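Local coordinates for protein importin subunit beta-1 (Saccharomyces cerevisiae, PDB 5OWU) that carries proteins into the nucleus as the importin beta subunit, associating with importin alpha, which recognises the classical nuclear localization signal of the cargo, at residues M1-A7 with L43-V47; L65-V70 with Q117-I122. All blocks are in the same frame, centred on the assembly; numbering follows the deposited sequence.

Contact 1 (M1-A7 with L43-V47); sequences MSTAEFA and LSSQV
The joint between HEAT repeats 1 and 2 begins at the very N terminus, where Phe6 and Thr3 of helix 3-15 pack on Leu43 and Val47 of helix 37-48. The two short helical segments run almost at right angles, 85° between their directions, their axes approaching to 9.3 Å. Leu43 lies under one face of the Phe6 ring: its CB sits 4.0 Å from the ring centroid, a CH-pi contact, while its CD1 reaches on toward Phe6 CD1 and the carbonyl oxygen of Met1. The other methyl, CD2, rests against the start of the helix, 3.7 Å from Thr3 N. Val47 comes to the same ring at its edge, CG2 lying 3.9 Å from Phe6 CD2, and that methyl also meets Thr3 CG2 and Ala7 CB. With CG anti to the backbone N (chi1 -164°), Phe6 is swung toward helix 37-48, and the far end of its ring reaches Ser44, whose OG is 3.4 Å from CE2; this hydroxyl is bonded to Phe40 O. Leu29 and Leu32 of helix 19-35 also pack on the ring. Thr3 OG1 is 3.9 Å from Gln46 CB, the two side chains crossing at about a right angle. No hydrogen bond crosses the interface. The helix start is fixed from within by a capping box: Ser2 N donates to Glu5 OE1 at 3.2 Å, and Glu5 N returns a weak bond to Ser2 OG. Apolar packing of this kind between helices of successive repeats is characteristic of the HEAT-repeat solenoid of importin beta.

Contact 2 (L65-V70 with Q117-I122); sequences LKNELV and QLIAAI
Leu65 CG lies 3.8 Å from Leu118 CD1, and Leu69 CD1 meets the same methyl, in a buried contact between the C-terminal part of helix 55-67 with the residues that follow and helix 109-126. Leu118 has its CG anti to the backbone N (chi1 177°), and this brings CD1 back to the leucines although its CB does not point at them. Leu69 CD1 also touches Ile122 CG1 at 3.7 Å. Ala121 offers its single methyl to three neighbours: Val70 CG1 at 3.7 Å, Leu69 CB at 3.9 Å and, a little farther, Lys66 CG.

Beside this apolar patch Lys66 lays its aliphatic chain across Gln117, CD coming within 3.6 Å of Gln117 CB. Two bends near the end of the lysine turn the ammonium back along its own chain. There NZ donates to Asn67 OD1 at 3.0 Å, tilted 32° from the carbonyl plane. Toward Gln117 the link is indirect: two waters each donate to Gln117 OE1 and accept weak bonds from Lys66 NZ. Replacing Lys66 with an alanine would probably leave the two waters and Asn67 OD1 without their shared donor and uncover Gln117 CB.

Farther out, Lys66 O accepts from both Leu69 N and Val70 N, two backbone bonds that hold the turn carrying Leu69 and Val70. Trp84 of helix 74-87 packs on Leu69 and Ile122, Leu48 and Ala100 also touch Leu118, and Tyr161 of helix 149-165 lies against Gln117. Leucine, isoleucine and alanine side chains meshed between adjacent repeats, here with the aliphatic part of a lysine laid against a glutamine, are typical of the hydrophobic core running through a HEAT solenoid.

In the fold
From the N terminus, the chain makes helix 3-15, returns through helix 19-35 and enters helix 37-48, where contact 1 closes the first loop by tying HEAT repeat 1 to repeat 2. Helix 55-67 follows, and from its end contact 2 opens a second, longer loop through helices 74-87 and 90-104, closed on helix 109-126 to join repeat 2 to repeat 3. The loops are in series, neither nesting nor crossing. Their centres lie about 17 Å apart, yet they meet inside repeat 2, where Ser44 CB packs 4.1 Å from Leu65 CB. Repeat 2 thus connects both contacts at the N-terminal end of the superhelix.

Contact 1 (M1-A7 with L43-V47)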
# COMPACT_ATOMS: atom_id res chain seq x y z
N MET A 1 40.15 -14.12 21.16
CA MET A 1 39.08 -15.16 21.25
C MET A 1 39.28 -16.24 20.20
O MET A 1 39.65 -15.96 19.06
CB MET A 1 37.70 -14.51 21.08
CG MET A 1 36.54 -15.39 21.54
SD MET A 1 34.93 -14.60 21.41
CE MET A 1 35.18 -13.08 22.32
N SER A 2 39.03 -17.49 20.59
CA SER A 2 39.17 -18.64 19.72
C SER A 2 37.84 -18.98 19.05
O SER A 2 36.77 -18.53 19.46
CB SER A 2 39.68 -19.84 20.51
OG SER A 2 38.70 -20.25 21.45
N THR A 3 37.92 -19.83 18.02
CA THR A 3 36.71 -20.30 17.36
C THR A 3 35.76 -20.95 18.36
O THR A 3 34.54 -20.73 18.30
CB THR A 3 37.06 -21.29 16.25
OG1 THR A 3 37.97 -20.67 15.33
CG2 THR A 3 35.80 -21.73 15.49
N ALA A 4 36.29 -21.76 19.27
CA ALA A 4 35.42 -22.50 20.19
C ALA A 4 34.70 -21.56 21.14
O ALA A 4 33.50 -21.73 21.40
CB ALA A 4 36.24 -23.53 20.96
N GLU A 5 35.41 -20.56 21.67
CA GLU A 5 34.78 -19.61 22.59
C GLU A 5 33.70 -18.80 21.88
O GLU A 5 32.61 -18.59 22.42
CB GLU A 5 35.84 -18.68 23.18
CG GLU A 5 36.90 -19.39 24.00
CD GLU A 5 38.07 -18.48 24.34
OE1 GLU A 5 38.20 -17.41 23.71
OE2 GLU A 5 38.85 -18.83 25.25
N PHE A 6 34.00 -18.32 20.67
CA PHE A 6 33.01 -17.57 19.90
C PHE A 6 31.77 -18.43 19.65
O PHE A 6 30.63 -17.97 19.84
CB PHE A 6 33.63 -17.11 18.58
CG PHE A 6 32.85 -16.03 17.88
CD1 PHE A 6 32.86 -14.74 18.37
CD2 PHE A 6 32.11 -16.31 16.74
CE1 PHE A 6 32.15 -13.74 17.74
CE2 PHE A 6 31.40 -15.31 16.10
CZ PHE A 6 31.41 -14.03 16.60
N ALA A 7 31.99 -19.68 19.24
CA ALA A 7 30.87 -20.58 19.01
C ALA A 7 30.05 -20.76 20.27
O ALA A 7 28.81 -20.82 20.22
CB ALA A 7 31.38 -21.94 18.52
N LEU A 43 35.96 -14.93 12.76
CA LEU A 43 35.49 -15.98 13.65
C LEU A 43 34.10 -16.46 13.26
O LEU A 43 33.81 -17.66 13.31
CB LEU A 43 35.48 -15.48 15.10
CG LEU A 43 36.84 -15.37 15.80
CD1 LEU A 43 36.69 -14.60 17.10
CD2 LEU A 43 37.42 -16.75 16.08
N SER A 44 33.21 -15.53 12.90
CA SER A 44 31.88 -15.92 12.42
C SER A 44 32.01 -16.88 11.24
O SER A 44 31.35 -17.94 11.21
CB SER A 44 31.09 -14.67 12.00
OG SER A 44 30.81 -13.84 13.11
N SER A 45 32.86 -16.54 10.28
CA SER A 45 33.04 -17.41 9.13
C SER A 45 33.65 -18.76 9.53
O SER A 45 33.33 -19.78 8.91
CB SER A 45 33.91 -16.72 8.08
OG SER A 45 35.29 -16.93 8.31
N GLN A 46 34.49 -18.79 10.57
CA GLN A 46 35.07 -20.06 10.99
C GLN A 46 34.04 -20.94 11.68
O GLN A 46 34.04 -22.17 11.51
CB GLN A 46 36.29 -19.83 11.89
CG GLN A 46 37.55 -19.35 11.17
CD GLN A 46 38.17 -20.37 10.20
OE1 GLN A 46 38.78 -19.99 9.20
NE2 GLN A 46 38.04 -21.66 10.51
N VAL A 47 33.15 -20.35 12.47
CA VAL A 47 32.11 -21.14 13.12
C VAL A 47 31.14 -21.68 12.09
O VAL A 47 30.69 -22.83 12.18
CB VAL A 47 31.40 -20.32 14.21
CG1 VAL A 47 30.19 -21.08 14.78
CG2 VAL A 47 32.38 -19.97 15.33

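Contact 2 (L65-V70 with Q117-I122)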
# COMPACT_ATOMS: atom_id res chain seq x y z
N LEU A 65 26.72 -12.14 10.85
CA LEU A 65 27.66 -11.43 9.99
C LEU A 65 26.95 -10.82 8.78
O LEU A 65 27.20 -9.65 8.44
CB LEU A 65 28.78 -12.37 9.56
CG LEU A 65 29.84 -11.72 8.67
CD1 LEU A 65 30.42 -10.42 9.27
CD2 LEU A 65 30.93 -12.73 8.41
N LYS A 66 26.04 -11.56 8.15
CA LYS A 66 25.30 -11.02 7.02
C LYS A 66 24.59 -9.73 7.40
O LYS A 66 24.59 -8.76 6.64
CB LYS A 66 24.27 -12.03 6.50
CG LYS A 66 23.23 -11.44 5.51
CD LYS A 66 22.05 -12.35 5.35
CE LYS A 66 21.07 -12.18 6.50
NZ LYS A 66 19.99 -11.20 6.18
N ASN A 67 23.97 -9.72 8.57
CA ASN A 67 23.26 -8.53 9.02
C ASN A 67 24.19 -7.41 9.43
O ASN A 67 23.71 -6.30 9.66
CB ASN A 67 22.34 -8.90 10.19
CG ASN A 67 21.11 -9.67 9.74
OD1 ASN A 67 20.66 -9.54 8.59
ND2 ASN A 67 20.56 -10.47 10.63
N GLU A 68 25.50 -7.66 9.53
CA GLU A 68 26.46 -6.57 9.66
C GLU A 68 27.05 -6.12 8.32
O GLU A 68 27.97 -5.30 8.30
CB GLU A 68 27.59 -6.97 10.61
CG GLU A 68 27.14 -7.26 12.03
CD GLU A 68 26.49 -6.06 12.70
OE1 GLU A 68 26.93 -4.93 12.43
OE2 GLU A 68 25.53 -6.25 13.47
N LEU A 69 26.54 -6.65 7.21
CA LEU A 69 27.08 -6.36 5.89
C LEU A 69 26.07 -5.74 4.94
O LEU A 69 26.47 -4.98 4.06
CB LEU A 69 27.64 -7.65 5.26
CG LEU A 69 28.89 -8.24 5.91
CD1 LEU A 69 29.25 -9.57 5.29
CD2 LEU A 69 30.06 -7.27 5.81
N VAL A 70 24.79 -6.03 5.10
CA VAL A 70 23.74 -5.42 4.29
C VAL A 70 22.63 -4.97 5.22
O VAL A 70 22.45 -5.49 6.32
CB VAL A 70 23.19 -6.38 3.22
CG1 VAL A 70 24.24 -6.62 2.14
CG2 VAL A 70 22.74 -7.70 3.85
N GLN A 117 23.24 -16.64 1.74
CA GLN A 117 22.91 -15.27 2.13
C GLN A 117 24.16 -14.46 2.45
O GLN A 117 24.25 -13.27 2.10
CB GLN A 117 21.95 -15.28 3.31
CG GLN A 117 20.62 -15.95 3.03
CD GLN A 117 19.62 -15.74 4.16
OE1 GLN A 117 19.30 -14.61 4.51
NE2 GLN A 117 19.13 -16.84 4.72
N LEU A 118 25.14 -15.08 3.12
CA LEU A 118 26.39 -14.38 3.44
C LEU A 118 27.17 -14.04 2.18
O LEU A 118 27.65 -12.90 2.02
CB LEU A 118 27.24 -15.25 4.38
CG LEU A 118 28.62 -14.71 4.77
CD1 LEU A 118 28.47 -13.41 5.50
CD2 LEU A 118 29.37 -15.71 5.62
N ILE A 119 27.33 -15.02 1.29
CA ILE A 119 27.97 -14.77 0.00
C ILE A 119 27.28 -13.63 -0.72
O ILE A 119 27.93 -12.73 -1.26
CB ILE A 119 27.98 -16.05 -0.85
CG1 ILE A 119 28.95 -17.07 -0.26
CG2 ILE A 119 28.34 -15.74 -2.30
CD1 ILE A 119 28.77 -18.47 -0.79
N ALA A 120 25.94 -13.63 -0.72
CA ALA A 120 25.20 -12.57 -1.38
C ALA A 120 25.54 -11.20 -0.80
O ALA A 120 25.71 -10.23 -1.55
CB ALA A 120 23.69 -12.82 -1.27
N ALA A 121 25.64 -11.10 0.53
CA ALA A 121 25.95 -9.81 1.15
C ALA A 121 27.34 -9.31 0.76
O ALA A 121 27.53 -8.14 0.38
CB ALA A 121 25.84 -9.93 2.67
N ILE A 122 28.33 -10.20 0.83
CA ILE A 122 29.69 -9.80 0.47
C ILE A 122 29.73 -9.40 -1.00
O ILE A 122 30.31 -8.37 -1.36
CB ILE A 122 30.68 -10.94 0.78
CG1 ILE A 122 30.74 -11.18 2.30
CG2 ILE A 122 32.08 -10.60 0.25
CD1 ILE A 122 31.37 -12.51 2.67
O HOH W 1 18.34 -13.75 6.87
O HOH W 2 19.66 -12.30 3.07